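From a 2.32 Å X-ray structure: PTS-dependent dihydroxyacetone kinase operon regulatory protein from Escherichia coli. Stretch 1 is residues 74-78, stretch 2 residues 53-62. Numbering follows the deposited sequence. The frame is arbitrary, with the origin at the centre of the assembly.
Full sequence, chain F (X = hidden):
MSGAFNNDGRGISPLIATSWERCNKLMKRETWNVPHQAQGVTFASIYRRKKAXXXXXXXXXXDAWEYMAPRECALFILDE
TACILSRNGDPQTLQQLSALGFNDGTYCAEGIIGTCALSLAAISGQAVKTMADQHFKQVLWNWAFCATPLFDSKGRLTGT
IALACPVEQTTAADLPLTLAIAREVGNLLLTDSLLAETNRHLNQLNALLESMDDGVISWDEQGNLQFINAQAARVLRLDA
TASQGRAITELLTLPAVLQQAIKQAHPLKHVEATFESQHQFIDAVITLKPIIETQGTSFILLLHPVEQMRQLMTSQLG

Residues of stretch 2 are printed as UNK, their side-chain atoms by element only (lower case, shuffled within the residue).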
# COMPACT_ATOMS: atom_id res chain seq x y z
N ALA F 74 11.61 -25.00 -3.15
CA ALA F 74 11.99 -24.24 -1.98
C ALA F 74 11.82 -22.80 -2.35
O ALA F 74 12.03 -22.39 -3.51
CB ALA F 74 13.44 -24.52 -1.65
N LEU F 75 11.51 -22.00 -1.35
CA LEU F 75 11.38 -20.57 -1.54
C LEU F 75 12.40 -19.89 -0.60
O LEU F 75 12.59 -20.35 0.55
CB LEU F 75 9.95 -20.16 -1.22
CG LEU F 75 8.83 -20.74 -2.12
CD1 LEU F 75 7.45 -20.78 -1.42
CD2 LEU F 75 8.71 -19.94 -3.40
N PHE F 76 13.04 -18.83 -1.09
CA PHE F 76 14.06 -18.10 -0.36
C PHE F 76 13.73 -16.61 -0.30
O PHE F 76 13.28 -16.05 -1.28
CB PHE F 76 15.41 -18.18 -1.13
CG PHE F 76 16.10 -19.55 -1.14
CD1 PHE F 76 15.74 -20.59 -0.29
CD2 PHE F 76 17.24 -19.74 -1.97
CE1 PHE F 76 16.44 -21.81 -0.30
CE2 PHE F 76 17.97 -20.94 -1.98
CZ PHE F 76 17.56 -21.99 -1.13
N ILE F 77 14.01 -15.96 0.82
CA ILE F 77 14.17 -14.51 0.83
C ILE F 77 15.67 -14.17 0.95
O ILE F 77 16.33 -14.73 1.80
CB ILE F 77 13.48 -13.83 2.03
CG1 ILE F 77 12.42 -14.72 2.60
CG2 ILE F 77 12.96 -12.42 1.63
CD1 ILE F 77 11.10 -13.91 3.09
N LEU F 78 16.21 -13.28 0.12
CA LEU F 78 17.59 -12.85 0.24
C LEU F 78 17.61 -11.34 0.47
O LEU F 78 16.73 -10.62 -0.06
CB LEU F 78 18.43 -13.22 -0.98
CG LEU F 78 18.48 -14.71 -1.43
CD1 LEU F 78 17.38 -14.99 -2.45
CD2 LEU F 78 19.80 -15.03 -2.07
N UNK F 53 11.21 -5.95 5.97
CA UNK F 53 10.99 -6.72 4.75
C UNK F 53 10.81 -8.23 5.07
O UNK F 53 10.06 -8.93 4.41
c UNK F 53 12.17 -7.46 2.51
s UNK F 53 13.80 -8.33 2.25
c UNK F 53 14.16 -8.66 3.96
c UNK F 53 12.12 -6.48 3.73
N UNK F 54 11.50 -8.71 6.09
CA UNK F 54 11.49 -10.15 6.40
C UNK F 54 10.16 -10.65 6.85
O UNK F 54 9.68 -11.68 6.37
c UNK F 54 13.70 -11.27 7.18
c UNK F 54 13.36 -12.48 6.30
c UNK F 54 12.46 -10.49 7.56
c UNK F 54 14.49 -11.65 8.41
N UNK F 55 9.59 -9.96 7.81
CA UNK F 55 8.39 -10.47 8.42
C UNK F 55 7.29 -10.47 7.36
O UNK F 55 6.50 -11.41 7.31
o UNK F 55 7.44 -8.45 9.28
c UNK F 55 7.98 -9.70 9.67
c UNK F 55 9.18 -9.46 10.55
N UNK F 56 7.30 -9.48 6.48
CA UNK F 56 6.32 -9.37 5.40
C UNK F 56 6.57 -10.47 4.38
O UNK F 56 5.67 -11.20 3.96
c UNK F 56 6.03 -6.76 5.55
c UNK F 56 6.18 -5.57 4.63
c UNK F 56 4.56 -6.82 6.01
c UNK F 56 6.42 -8.01 4.74
N UNK F 57 7.84 -10.65 4.03
CA UNK F 57 8.25 -11.69 3.11
C UNK F 57 7.93 -13.11 3.57
O UNK F 57 7.58 -13.94 2.74
N UNK F 58 8.11 -13.38 4.86
CA UNK F 58 7.95 -14.74 5.41
C UNK F 58 6.45 -15.15 5.43
O UNK F 58 6.11 -16.31 5.14
o UNK F 58 11.71 -15.54 8.57
c UNK F 58 8.56 -14.84 6.83
c UNK F 58 10.11 -14.92 6.87
n UNK F 58 10.15 -14.06 9.19
c UNK F 58 10.72 -14.86 8.30
N UNK F 59 5.56 -14.20 5.76
CA UNK F 59 4.11 -14.45 5.73
C UNK F 59 3.64 -14.79 4.31
O UNK F 59 2.87 -15.76 4.10
c UNK F 59 3.32 -13.24 6.29
N UNK F 60 4.14 -14.00 3.35
CA UNK F 60 3.81 -14.12 1.94
C UNK F 60 4.28 -15.47 1.34
O UNK F 60 3.59 -16.12 0.51
c UNK F 60 4.44 -12.97 1.18
N UNK F 61 5.46 -15.87 1.79
CA UNK F 61 6.09 -17.11 1.37
C UNK F 61 5.44 -18.34 1.97
O UNK F 61 5.28 -19.34 1.27
c UNK F 61 7.61 -17.07 1.63
c UNK F 61 9.96 -16.58 0.65
c UNK F 61 8.44 -16.84 0.37
c UNK F 61 7.91 -15.76 -0.49
N UNK F 62 5.17 -18.32 3.27
CA UNK F 62 4.29 -19.34 3.88
C UNK F 62 3.00 -19.56 3.11
O UNK F 62 2.64 -20.71 2.85
c UNK F 62 3.93 -19.02 5.35
c UNK F 62 5.14 -18.34 7.49
c UNK F 62 5.20 -19.15 6.21
o UNK F 62 6.22 -18.23 8.16
o UNK F 62 4.03 -17.84 7.82

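Stretch 2 is helical and runs nearly antiparallel to strand 74-78, at 168°, with the axes 9.3 Å apart at closest approach.

Position 53 carries an unbranched chain of two carbons, a sulfur and a terminal carbon. Its sulfur lies 4.2 Å from Ile 77 CG2; this thioether is Met 53. At position 54 four carbons fork at the second, and one branch end comes within 4.2 Å of Ile 77 CD1. The fork identifies Leu 54, which starts sideways but whose end comes nearer the strand.

Position 55 has one carbon bearing an oxygen and a carbon, a branched hydroxyl side chain whose CA-to-CB bond points away from the strand: Thr 55. Position 56 repeats the four-carbon fork at the second carbon, yet makes no contact with the strand; it is Leu 56. No side-chain atom exists at position 57, and Ile 77 CD1 sits 3.3 Å from the backbone C of that position, so this is Gly 57. An ideal CB on Gly 57 would lie only 2.7 Å from Ile 77 CD1, a clash.

Three carbons, the third carrying one oxygen and one nitrogen, form a carboxamide at position 58, its second carbon 4.0 Å from Ile 77 CD1; hence Gln 58, whose OE1 is hydrogen-bonded elsewhere in the structure. Positions 59 and 60 each have a single carbon and no contact with the strand; they are Ala 59, pointing away, and Ala 60, pointing sideways.

At position 61 four carbons fork at the second, the CA-to-CB bond points toward the strand, and one branch end reaches 3.6 Å from Ile 77 CG1. This is Leu 61, whose CG also lies 4.0 Å from Leu 75 CB. Position 62 has three carbons, the third bearing two oxygens, and its CA-to-CB bond points away from the strand: Glu 62, with both oxygens hydrogen-bonded elsewhere in the structure.

The contact is apolar, and no hydrogen bond crosses it. Alternation along the strand turns Leu 75 and Ile 77 toward the helix and Phe 76 and Leu 78 away. On the helix, Met 53, Gly 57 and Leu 61 recur every four residues and so line one face; the backbone bonds from Gly 57 N to Met 53 O (2.8 Å) and from Leu 61 N to Gly 57 O (3.0 Å) link them. Ile 77 packs between Met 53 and Leu 61, its CD1 against the bare backbone of Gly 57.

Stretch 2 53-62: MLTLGQAALE
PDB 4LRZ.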